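Long-range contacts in acidocalcisomal pyrophosphatase (Trypanosoma brucei brucei, PDB 5C5V), which probably hydrolyses inorganic pyrophosphate to phosphate with the help of magnesium ions: residues R187-G192 against R290-V295; A214-D219 against G253-K258. All coordinates share one frame; numbering follows the deposited sequence.

Contact 1. Residues R187-G192 against R290-V295; sequences RFYKHG and REWFRV. With 2PN (imidodiphosphoric acid), chain C.
W292 is engaged by two rings of the facing loop in two different ways: it drives its own edge into the face of Y189 and takes the edge of H191 on one of its faces. The result is an aromatic cluster joining the loop after strand 185-186 to helix 285-295 of the pyrophosphatase fold. In W292 CG is anti to the backbone N (chi1 -162°), and the indole end of the side chain comes nearest the loop. Its CH2 corner sits over the centre of the Y189 ring, 3.6 Å from Y189 CE2, and the two planes stand at 78°, a T-shaped pair. H191 comes with CD2 foremost, 3.5 Å from W292 NE1, lying above the pyrrole part of the indole but displaced toward its rim. Where the indole rim passes the backbone, the carbonyl O of G192 lies near its plane, 4.0 Å from W292 CZ2. One turn further along the helix, V295 meets the imidazole obliquely, its CG2 3.5 Å from both NE2 and CE1 of H191.

The contact also borders the subunit interface, for D193 of the second subunit packs on W292 and NH2 of R163 of that subunit hydrogen-bonds to H191 O. At the other end of the loop R187 turns to the active site. Its chain is extended from CG to NE, and the guanidinium meets the imidodiphosphate edge-on, with two donors: NH2 reaches O3 of the ligand at 2.8 Å, and NH1 gives O1 a nearly straight bond of 2.9 Å (170° at the hydrogen).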
ATOM      1  N   ARG A 187      16.975 -27.370 -18.338  1.00 61.66           N
ATOM      2  CA  ARG A 187      17.702 -26.829 -17.191  1.00 60.52           C
ATOM      3  C   ARG A 187      16.814 -26.318 -16.050  1.00 60.05           C
ATOM      4  O   ARG A 187      15.899 -25.517 -16.255  1.00 59.71           O
ATOM      5  CB  ARG A 187      18.630 -25.711 -17.670  1.00 59.36           C
ATOM      6  CG  ARG A 187      19.357 -24.932 -16.590  1.00 57.89           C
ATOM      7  CD  ARG A 187      20.113 -23.759 -17.214  1.00 56.59           C
ATOM      8  NE  ARG A 187      20.823 -22.938 -16.237  1.00 55.28           N
ATOM      9  CZ  ARG A 187      21.272 -21.705 -16.471  1.00 54.17           C
ATOM     10  NH1 ARG A 187      21.064 -21.119 -17.649  1.00 53.49           N
ATOM     11  NH2 ARG A 187      21.915 -21.042 -15.517  1.00 52.88           N
ATOM     12  N   PHE A 188      17.098 -26.796 -14.842  1.00 58.61           N
ATOM     13  CA  PHE A 188      16.513 -26.238 -13.624  1.00 57.98           C
ATOM     14  C   PHE A 188      17.640 -25.711 -12.763  1.00 57.11           C
ATOM     15  O   PHE A 188      18.701 -26.325 -12.707  1.00 57.39           O
ATOM     16  CB  PHE A 188      15.709 -27.279 -12.841  1.00 59.00           C
ATOM     17  CG  PHE A 188      14.501 -27.799 -13.570  1.00 60.02           C
ATOM     18  CD1 PHE A 188      13.240 -27.289 -13.293  1.00 59.86           C
ATOM     19  CD2 PHE A 188      14.623 -28.796 -14.527  1.00 60.84           C
ATOM     20  CE1 PHE A 188      12.129 -27.757 -13.956  1.00 60.69           C
ATOM     21  CE2 PHE A 188      13.512 -29.275 -15.186  1.00 61.78           C
ATOM     22  CZ  PHE A 188      12.265 -28.754 -14.901  1.00 61.81           C
ATOM     23  N   TYR A 189      17.429 -24.576 -12.107  1.00 59.58           N
ATOM     24  CA  TYR A 189      18.417 -24.087 -11.158  1.00 58.87           C
ATOM     25  C   TYR A 189      18.680 -25.134 -10.086  1.00 59.81           C
ATOM     26  O   TYR A 189      17.750 -25.637  -9.458  1.00 60.57           O
ATOM     27  CB  TYR A 189      17.952 -22.810 -10.484  1.00 57.29           C
ATOM     28  CG  TYR A 189      17.947 -21.591 -11.345  1.00 56.11           C
ATOM     29  CD1 TYR A 189      18.999 -21.320 -12.208  1.00 55.75           C
ATOM     30  CD2 TYR A 189      16.898 -20.685 -11.273  1.00 55.09           C
ATOM     31  CE1 TYR A 189      18.992 -20.189 -12.979  1.00 54.67           C
ATOM     32  CE2 TYR A 189      16.882 -19.554 -12.041  1.00 53.87           C
ATOM     33  CZ  TYR A 189      17.927 -19.308 -12.894  1.00 53.85           C
ATOM     34  OH  TYR A 189      17.917 -18.166 -13.655  1.00 52.90           O
ATOM     35  N   LYS A 190      19.945 -25.452  -9.869  1.00 61.22           N
ATOM     36  CA  LYS A 190      20.296 -26.393  -8.824  1.00 61.82           C
ATOM     37  C   LYS A 190      20.402 -25.674  -7.480  1.00 61.03           C
ATOM     38  O   LYS A 190      20.046 -26.232  -6.438  1.00 61.74           O
ATOM     39  CB  LYS A 190      21.602 -27.095  -9.168  1.00 62.29           C
ATOM     40  CG  LYS A 190      21.960 -28.221  -8.252  1.00 63.29           C
ATOM     41  CD  LYS A 190      23.187 -28.939  -8.787  1.00 64.11           C
ATOM     42  CE  LYS A 190      23.771 -29.899  -7.767  1.00 64.66           C
ATOM     43  NZ  LYS A 190      25.094 -30.399  -8.248  1.00 65.29           N
ATOM     44  N   HIS A 191      20.847 -24.422  -7.519  1.00 60.88           N
ATOM     45  CA  HIS A 191      21.111 -23.643  -6.313  1.00 59.95           C
ATOM     46  C   HIS A 191      19.879 -23.417  -5.452  1.00 59.98           C
ATOM     47  O   HIS A 191      19.959 -23.407  -4.227  1.00 59.92           O
ATOM     48  CB  HIS A 191      21.714 -22.291  -6.692  1.00 58.54           C
ATOM     49  CG  HIS A 191      22.011 -21.404  -5.523  1.00 57.49           C
ATOM     50  ND1 HIS A 191      22.792 -21.807  -4.459  1.00 57.94           N
ATOM     51  CD2 HIS A 191      21.643 -20.126  -5.257  1.00 56.17           C
ATOM     52  CE1 HIS A 191      22.884 -20.820  -3.584  1.00 56.90           C
ATOM     53  NE2 HIS A 191      22.208 -19.786  -4.051  1.00 55.93           N
ATOM     54  N   GLY A 192      18.741 -23.221  -6.112  1.00 59.01           N
ATOM     55  CA  GLY A 192      17.483 -22.962  -5.440  1.00 58.70           C
ATOM     56  C   GLY A 192      16.528 -22.259  -6.385  1.00 57.91           C
ATOM     57  O   GLY A 192      16.810 -22.124  -7.578  1.00 57.76           O
ATOM     58  N   ARG A 290      22.377  -9.971  -5.085  1.00 54.37           N
ATOM     59  CA  ARG A 290      23.803 -10.007  -5.409  1.00 54.97           C
ATOM     60  C   ARG A 290      24.396 -11.368  -5.058  1.00 55.94           C
ATOM     61  O   ARG A 290      25.154 -11.945  -5.849  1.00 56.52           O
ATOM     62  CB  ARG A 290      24.567  -8.895  -4.685  1.00 54.38           C
ATOM     63  CG  ARG A 290      26.094  -8.895  -4.920  1.00 54.97           C
ATOM     64  CD  ARG A 290      26.744  -7.601  -4.403  1.00 54.01           C
ATOM     65  NE  ARG A 290      26.116  -7.248  -3.139  1.00 54.30           N
ATOM     66  CZ  ARG A 290      25.714  -6.030  -2.799  1.00 53.41           C
ATOM     67  NH1 ARG A 290      25.905  -5.001  -3.603  1.00 53.14           N
ATOM     68  NH2 ARG A 290      25.127  -5.854  -1.633  1.00 53.31           N
ATOM     69  N   GLU A 291      24.034 -11.889  -3.889  1.00 53.78           N
ATOM     70  CA  GLU A 291      24.587 -13.151  -3.413  1.00 55.00           C
ATOM     71  C   GLU A 291      24.094 -14.353  -4.221  1.00 55.87           C
ATOM     72  O   GLU A 291      24.875 -15.229  -4.582  1.00 56.82           O
ATOM     73  CB  GLU A 291      24.252 -13.349  -1.927  1.00 55.13           C
ATOM     74  CG  GLU A 291      24.717 -14.694  -1.370  1.00 56.58           C
ATOM     75  CD  GLU A 291      26.230 -14.821  -1.222  1.00 57.21           C
ATOM     76  OE1 GLU A 291      26.969 -13.830  -1.433  1.00 56.50           O
ATOM     77  OE2 GLU A 291      26.689 -15.936  -0.890  1.00 58.37           O
ATOM     78  N   TRP A 292      22.796 -14.396  -4.493  1.00 52.84           N
ATOM     79  CA  TRP A 292      22.234 -15.449  -5.320  1.00 53.77           C
ATOM     80  C   TRP A 292      22.963 -15.517  -6.691  1.00 54.13           C
ATOM     81  O   TRP A 292      23.393 -16.586  -7.133  1.00 55.14           O
ATOM     82  CB  TRP A 292      20.739 -15.210  -5.513  1.00 53.37           C
ATOM     83  CG  TRP A 292      19.995 -16.420  -5.970  1.00 54.67           C
ATOM     84  CD1 TRP A 292      19.284 -17.300  -5.185  1.00 55.45           C
ATOM     85  CD2 TRP A 292      19.885 -16.904  -7.315  1.00 55.06           C
ATOM     86  NE1 TRP A 292      18.740 -18.295  -5.973  1.00 56.55           N
ATOM     87  CE2 TRP A 292      19.093 -18.074  -7.279  1.00 56.33           C
ATOM     88  CE3 TRP A 292      20.380 -16.466  -8.544  1.00 54.97           C
ATOM     89  CZ2 TRP A 292      18.790 -18.806  -8.423  1.00 57.32           C
ATOM     90  CZ3 TRP A 292      20.077 -17.193  -9.677  1.00 55.80           C
ATOM     91  CH2 TRP A 292      19.291 -18.350  -9.609  1.00 57.04           C
ATOM     92  N   PHE A 293      23.131 -14.374  -7.345  1.00 54.34           N
ATOM     93  CA  PHE A 293      23.795 -14.368  -8.650  1.00 54.84           C
ATOM     94  C   PHE A 293      25.288 -14.596  -8.523  1.00 55.18           C
ATOM     95  O   PHE A 293      25.921 -15.082  -9.464  1.00 55.59           O
ATOM     96  CB  PHE A 293      23.525 -13.067  -9.410  1.00 53.74           C
ATOM     97  CG  PHE A 293      22.181 -13.032 -10.065  1.00 53.70           C
ATOM     98  CD1 PHE A 293      21.849 -13.975 -11.034  1.00 54.70           C
ATOM     99  CD2 PHE A 293      21.244 -12.077  -9.717  1.00 52.78           C
ATOM    100  CE1 PHE A 293      20.606 -13.970 -11.637  1.00 54.60           C
ATOM    101  CE2 PHE A 293      19.998 -12.066 -10.316  1.00 52.88           C
ATOM    102  CZ  PHE A 293      19.679 -13.017 -11.278  1.00 53.54           C
ATOM    103  N   ARG A 294      25.846 -14.286  -7.352  1.00 56.47           N
ATOM    104  CA  ARG A 294      27.266 -14.515  -7.133  1.00 56.78           C
ATOM    105  C   ARG A 294      27.570 -16.007  -7.127  1.00 57.94           C
ATOM    106  O   ARG A 294      28.512 -16.452  -7.788  1.00 58.40           O
ATOM    107  CB  ARG A 294      27.742 -13.896  -5.810  1.00 56.22           C
ATOM    108  CG  ARG A 294      29.261 -14.033  -5.602  1.00 56.69           C
ATOM    109  CD  ARG A 294      29.744 -13.488  -4.257  1.00 56.22           C
ATOM    110  NE  ARG A 294      29.339 -14.350  -3.154  1.00 57.01           N
ATOM    111  CZ  ARG A 294      30.059 -15.382  -2.715  1.00 58.05           C
ATOM    112  NH1 ARG A 294      31.231 -15.677  -3.273  1.00 58.33           N
ATOM    113  NH2 ARG A 294      29.612 -16.117  -1.710  1.00 58.71           N
ATOM    114  N   VAL A 295      26.739 -16.788  -6.437  1.00 56.17           N
ATOM    115  CA  VAL A 295      27.091 -18.174  -6.147  1.00 57.25           C
ATOM    116  C   VAL A 295      26.297 -19.248  -6.889  1.00 58.47           C
ATOM    117  O   VAL A 295      26.663 -20.425  -6.815  1.00 59.51           O
ATOM    118  CB  VAL A 295      26.924 -18.486  -4.630  1.00 57.57           C
ATOM    119  CG1 VAL A 295      27.659 -17.470  -3.784  1.00 56.85           C
ATOM    120  CG2 VAL A 295      25.443 -18.538  -4.239  1.00 57.48           C
TER
HETATM  121  P1  2PN C 501      22.406 -17.575 -17.186  1.00 55.18           P
HETATM  122  O1  2PN C 501      22.248 -18.606 -18.333  1.00 56.48           O
HETATM  123  O2  2PN C 501      23.792 -16.890 -17.335  1.00 54.34           O
HETATM  124  O3  2PN C 501      22.216 -18.298 -15.823  1.00 55.50           O
HETATM  125  N1  2PN C 501      21.201 -16.475 -17.290  1.00 54.44           N
HETATM  126  P2  2PN C 501      21.078 -15.334 -18.459  0.75 54.10           P
HETATM  127  O4  2PN C 501      21.147 -15.990 -19.885  1.00 55.20           O
HETATM  128  O5  2PN C 501      22.260 -14.399 -18.292  1.00 52.94           O
HETATM  129  O6  2PN C 501      19.814 -14.607 -18.317  1.00 53.27           O

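Contact 2. Residues A214-D219 against G253-K258; sequences AGVTGD and GKMDWK. With MG (magnesium ion), chain E; MG (magnesium ion), chain D; 2PN (imidodiphosphoric acid), chain C.
M255, D219 and V216 carry this contact, which pins the loop before strand 224-227 to the start of strand 254-263 by a single beta bridge between G218 and M255. M255 N donates to T217 O in a short, nearly straight bond of 2.6 Å, while D219 N returns a weak one to M255 O. V216 packs on the lead-in and first part of the strand, CB 3.2 Å from G253 O and CG2 4.0 Å from M255 CB. The M255 chain bends at chi2 (71°), its SD meeting A214 CB and its CE lying over the centre of one W257 face.

Beyond the bridge, D219 and D256 bring their carboxylates together obliquely, planes 41° apart. Their OD1 atoms come within 2.8 Å because one magnesium ion binds both, D219 OD1 at 2.2 Å and D256 OD1 at 2.0 Å. D256 OD2 binds the second magnesium, so this carboxylate spans both ions, as does ligand O5. D224 completes the first site. K258 NZ, in a salt bridge with D256 OD2 (its hydrogen bond weak), probably offsets some of this charge.

Strand 238-251 flanks the bridge, with I250 against A214 and M255, and W257 packs on helix 316-336.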
ATOM      1  N   ALA A 214      34.362  -2.814 -17.935  1.00 60.90           N
ATOM      2  CA  ALA A 214      34.957  -3.886 -17.149  1.00 60.64           C
ATOM      3  C   ALA A 214      36.034  -4.706 -17.883  1.00 61.06           C
ATOM      4  O   ALA A 214      36.666  -5.568 -17.283  1.00 61.11           O
ATOM      5  CB  ALA A 214      33.868  -4.803 -16.662  1.00 60.23           C
ATOM      6  N   GLY A 215      36.254  -4.444 -19.168  1.00 59.74           N
ATOM      7  CA  GLY A 215      37.243  -5.202 -19.919  1.00 59.91           C
ATOM      8  C   GLY A 215      36.715  -6.502 -20.514  1.00 60.52           C
ATOM      9  O   GLY A 215      37.490  -7.395 -20.853  1.00 60.96           O
ATOM     10  N   VAL A 216      35.397  -6.599 -20.687  1.00 59.56           N
ATOM     11  CA  VAL A 216      34.796  -7.772 -21.317  1.00 59.66           C
ATOM     12  C   VAL A 216      33.690  -7.366 -22.286  1.00 59.91           C
ATOM     13  O   VAL A 216      33.199  -6.239 -22.239  1.00 59.89           O
ATOM     14  CB  VAL A 216      34.204  -8.757 -20.263  1.00 59.62           C
ATOM     15  CG1 VAL A 216      35.303  -9.294 -19.349  1.00 59.55           C
ATOM     16  CG2 VAL A 216      33.115  -8.089 -19.451  1.00 58.73           C
ATOM     17  N   THR A 217      33.296  -8.285 -23.162  1.00 59.37           N
ATOM     18  CA  THR A 217      32.158  -8.052 -24.048  1.00 59.66           C
ATOM     19  C   THR A 217      30.910  -8.629 -23.374  1.00 59.61           C
ATOM     20  O   THR A 217      31.011  -9.179 -22.272  1.00 59.13           O
ATOM     21  CB  THR A 217      32.374  -8.682 -25.427  1.00 60.55           C
ATOM     22  OG1 THR A 217      32.557 -10.094 -25.288  1.00 60.96           O
ATOM     23  CG2 THR A 217      33.618  -8.096 -26.089  1.00 61.00           C
ATOM     24  N   GLY A 218      29.747  -8.497 -24.018  1.00 56.97           N
ATOM     25  CA  GLY A 218      28.482  -8.902 -23.423  1.00 56.48           C
ATOM     26  C   GLY A 218      28.173 -10.377 -23.559  1.00 57.10           C
ATOM     27  O   GLY A 218      28.835 -11.088 -24.312  1.00 57.74           O
ATOM     28  N   ASP A 219      27.139 -10.840 -22.868  1.00 54.80           N
ATOM     29  CA  ASP A 219      26.843 -12.270 -22.848  1.00 55.54           C
ATOM     30  C   ASP A 219      25.937 -12.689 -24.008  1.00 56.18           C
ATOM     31  O   ASP A 219      25.386 -13.787 -24.000  1.00 56.94           O
ATOM     32  CB  ASP A 219      26.223 -12.683 -21.493  1.00 55.15           C
ATOM     33  CG  ASP A 219      24.720 -12.412 -21.406  1.00 55.25           C
ATOM     34  OD1 ASP A 219      24.056 -13.147 -20.650  1.00 55.05           O
ATOM     35  OD2 ASP A 219      24.201 -11.485 -22.092  1.00 54.87           O
ATOM     36  N   GLY A 253      33.055 -14.416 -17.830  1.00 59.40           N
ATOM     37  CA  GLY A 253      33.843 -13.552 -18.687  1.00 59.15           C
ATOM     38  C   GLY A 253      33.041 -12.613 -19.587  1.00 59.24           C
ATOM     39  O   GLY A 253      33.629 -11.916 -20.406  1.00 59.32           O
ATOM     40  N   LYS A 254      31.716 -12.577 -19.445  1.00 58.58           N
ATOM     41  CA  LYS A 254      30.895 -11.692 -20.276  1.00 58.30           C
ATOM     42  C   LYS A 254      30.144 -10.674 -19.411  1.00 57.56           C
ATOM     43  O   LYS A 254      29.728 -10.995 -18.302  1.00 57.27           O
ATOM     44  CB  LYS A 254      29.856 -12.481 -21.085  1.00 58.74           C
ATOM     45  CG  LYS A 254      30.276 -13.826 -21.639  1.00 59.63           C
ATOM     46  CD  LYS A 254      31.349 -13.770 -22.680  1.00 60.27           C
ATOM     47  CE  LYS A 254      31.650 -15.195 -23.135  1.00 61.22           C
ATOM     48  NZ  LYS A 254      30.405 -15.911 -23.555  1.00 61.65           N
ATOM     49  N   MET A 255      29.952  -9.458 -19.921  1.00 57.18           N
ATOM     50  CA  MET A 255      29.147  -8.455 -19.221  1.00 56.24           C
ATOM     51  C   MET A 255      27.700  -8.936 -19.151  1.00 56.32           C
ATOM     52  O   MET A 255      27.117  -9.366 -20.141  1.00 56.89           O
ATOM     53  CB  MET A 255      29.220  -7.090 -19.905  1.00 56.21           C
ATOM     54  CG  MET A 255      28.835  -5.922 -19.007  1.00 55.78           C
ATOM     55  SD  MET A 255      30.081  -5.587 -17.728  1.00 55.65           S
ATOM     56  CE  MET A 255      29.049  -5.526 -16.260  1.00 54.43           C
ATOM     57  N   ASP A 256      27.122  -8.892 -17.962  1.00 54.19           N
ATOM     58  CA  ASP A 256      25.822  -9.503 -17.750  1.00 54.00           C
ATOM     59  C   ASP A 256      25.034  -8.701 -16.728  1.00 53.29           C
ATOM     60  O   ASP A 256      24.616  -9.230 -15.694  1.00 52.95           O
ATOM     61  CB  ASP A 256      26.005 -10.951 -17.311  1.00 54.46           C
ATOM     62  CG  ASP A 256      24.819 -11.810 -17.635  1.00 55.30           C
ATOM     63  OD1 ASP A 256      23.970 -11.378 -18.454  1.00 55.27           O
ATOM     64  OD2 ASP A 256      24.739 -12.933 -17.083  1.00 55.64           O
ATOM     65  N   TRP A 257      24.852  -7.414 -17.034  1.00 53.42           N
ATOM     66  CA  TRP A 257      24.104  -6.489 -16.195  1.00 52.92           C
ATOM     67  C   TRP A 257      22.831  -7.112 -15.690  1.00 52.70           C
ATOM     68  O   TRP A 257      22.135  -7.800 -16.431  1.00 53.22           O
ATOM     69  CB  TRP A 257      23.732  -5.213 -16.953  1.00 52.86           C
ATOM     70  CG  TRP A 257      24.863  -4.413 -17.489  1.00 53.39           C
ATOM     71  CD1 TRP A 257      25.248  -4.317 -18.794  1.00 53.98           C
ATOM     72  CD2 TRP A 257      25.747  -3.562 -16.747  1.00 52.94           C
ATOM     73  NE1 TRP A 257      26.322  -3.465 -18.912  1.00 54.06           N
ATOM     74  CE2 TRP A 257      26.647  -2.985 -17.672  1.00 53.60           C
ATOM     75  CE3 TRP A 257      25.865  -3.230 -15.392  1.00 52.34           C
ATOM     76  CZ2 TRP A 257      27.647  -2.097 -17.290  1.00 53.35           C
ATOM     77  CZ3 TRP A 257      26.860  -2.350 -15.011  1.00 52.45           C
ATOM     78  CH2 TRP A 257      27.739  -1.792 -15.957  1.00 53.06           C
ATOM     79  N   LYS A 258      22.521  -6.848 -14.426  1.00 51.92           N
ATOM     80  CA  LYS A 258      21.262  -7.284 -13.835  1.00 51.57           C
ATOM     81  C   LYS A 258      20.498  -6.067 -13.358  1.00 51.01           C
ATOM     82  O   LYS A 258      20.831  -5.481 -12.326  1.00 50.37           O
ATOM     83  CB  LYS A 258      21.513  -8.261 -12.684  1.00 51.49           C
ATOM     84  CG  LYS A 258      22.143  -9.583 -13.110  1.00 52.36           C
ATOM     85  CD  LYS A 258      21.129 -10.500 -13.766  1.00 52.93           C
ATOM     86  CE  LYS A 258      21.767 -11.815 -14.177  1.00 53.95           C
ATOM     87  NZ  LYS A 258      22.730 -11.633 -15.292  1.00 54.30           N
TER
HETATM   88 MG    MG E 503      22.482 -12.540 -19.209  1.00 54.21          MG
HETATM   89 MG    MG D 502      24.226 -14.855 -17.190  1.00 55.59          MG
HETATM   90  P1  2PN C 501      22.406 -17.575 -17.186  1.00 55.18           P
HETATM   91  O1  2PN C 501      22.248 -18.606 -18.333  1.00 56.48           O
HETATM   92  O2  2PN C 501      23.792 -16.890 -17.335  1.00 54.34           O
HETATM   93  O3  2PN C 501      22.216 -18.298 -15.823  1.00 55.50           O
HETATM   94  N1  2PN C 501      21.201 -16.475 -17.290  1.00 54.44           N
HETATM   95  P2  2PN C 501      21.078 -15.334 -18.459  0.75 54.10           P
HETATM   96  O4  2PN C 501      21.147 -15.990 -19.885  1.00 55.20           O
HETATM   97  O5  2PN C 501      22.260 -14.399 -18.292  1.00 52.94           O
HETATM   98  O6  2PN C 501      19.814 -14.607 -18.317  1.00 53.27           O
HETATM   99  O   HOH W   1      27.769 -15.641 -24.597  1.00 59.61           O
HETATM  100  O   HOH W   2      25.225 -15.077 -19.173  1.00 54.22           O
HETATM  101  O   HOH W   3      22.082 -10.825 -20.552  1.00 53.49           O
HETATM  102  O   HOH W   4      23.110 -14.792 -15.432  1.00 55.44           O
HETATM  103  O   HOH W   5      21.356 -13.468 -20.469  1.00 52.83           O

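In the fold
Both contacts reach the same imidodiphosphate, although their centres are 18 Å apart. Contact 1 supplies R187 to the phosphoryl group of P1, whereas contact 2 brings the carboxylates whose magnesium ions hold O2 and O5, so the ligand is gripped by a guanidinium from one and by metal ions from the other. Y198, Y296 and K297 add further hydrogen bonds to it. Along the chain, contact 2 is nested within the loop that contact 1 closes. The two also touch directly: F293 CE1 packs 3.5 Å from K258 CE, and the lysine also makes a cation-pi contact with that ring, which connects the helix carrying W292 to the strand carrying D256.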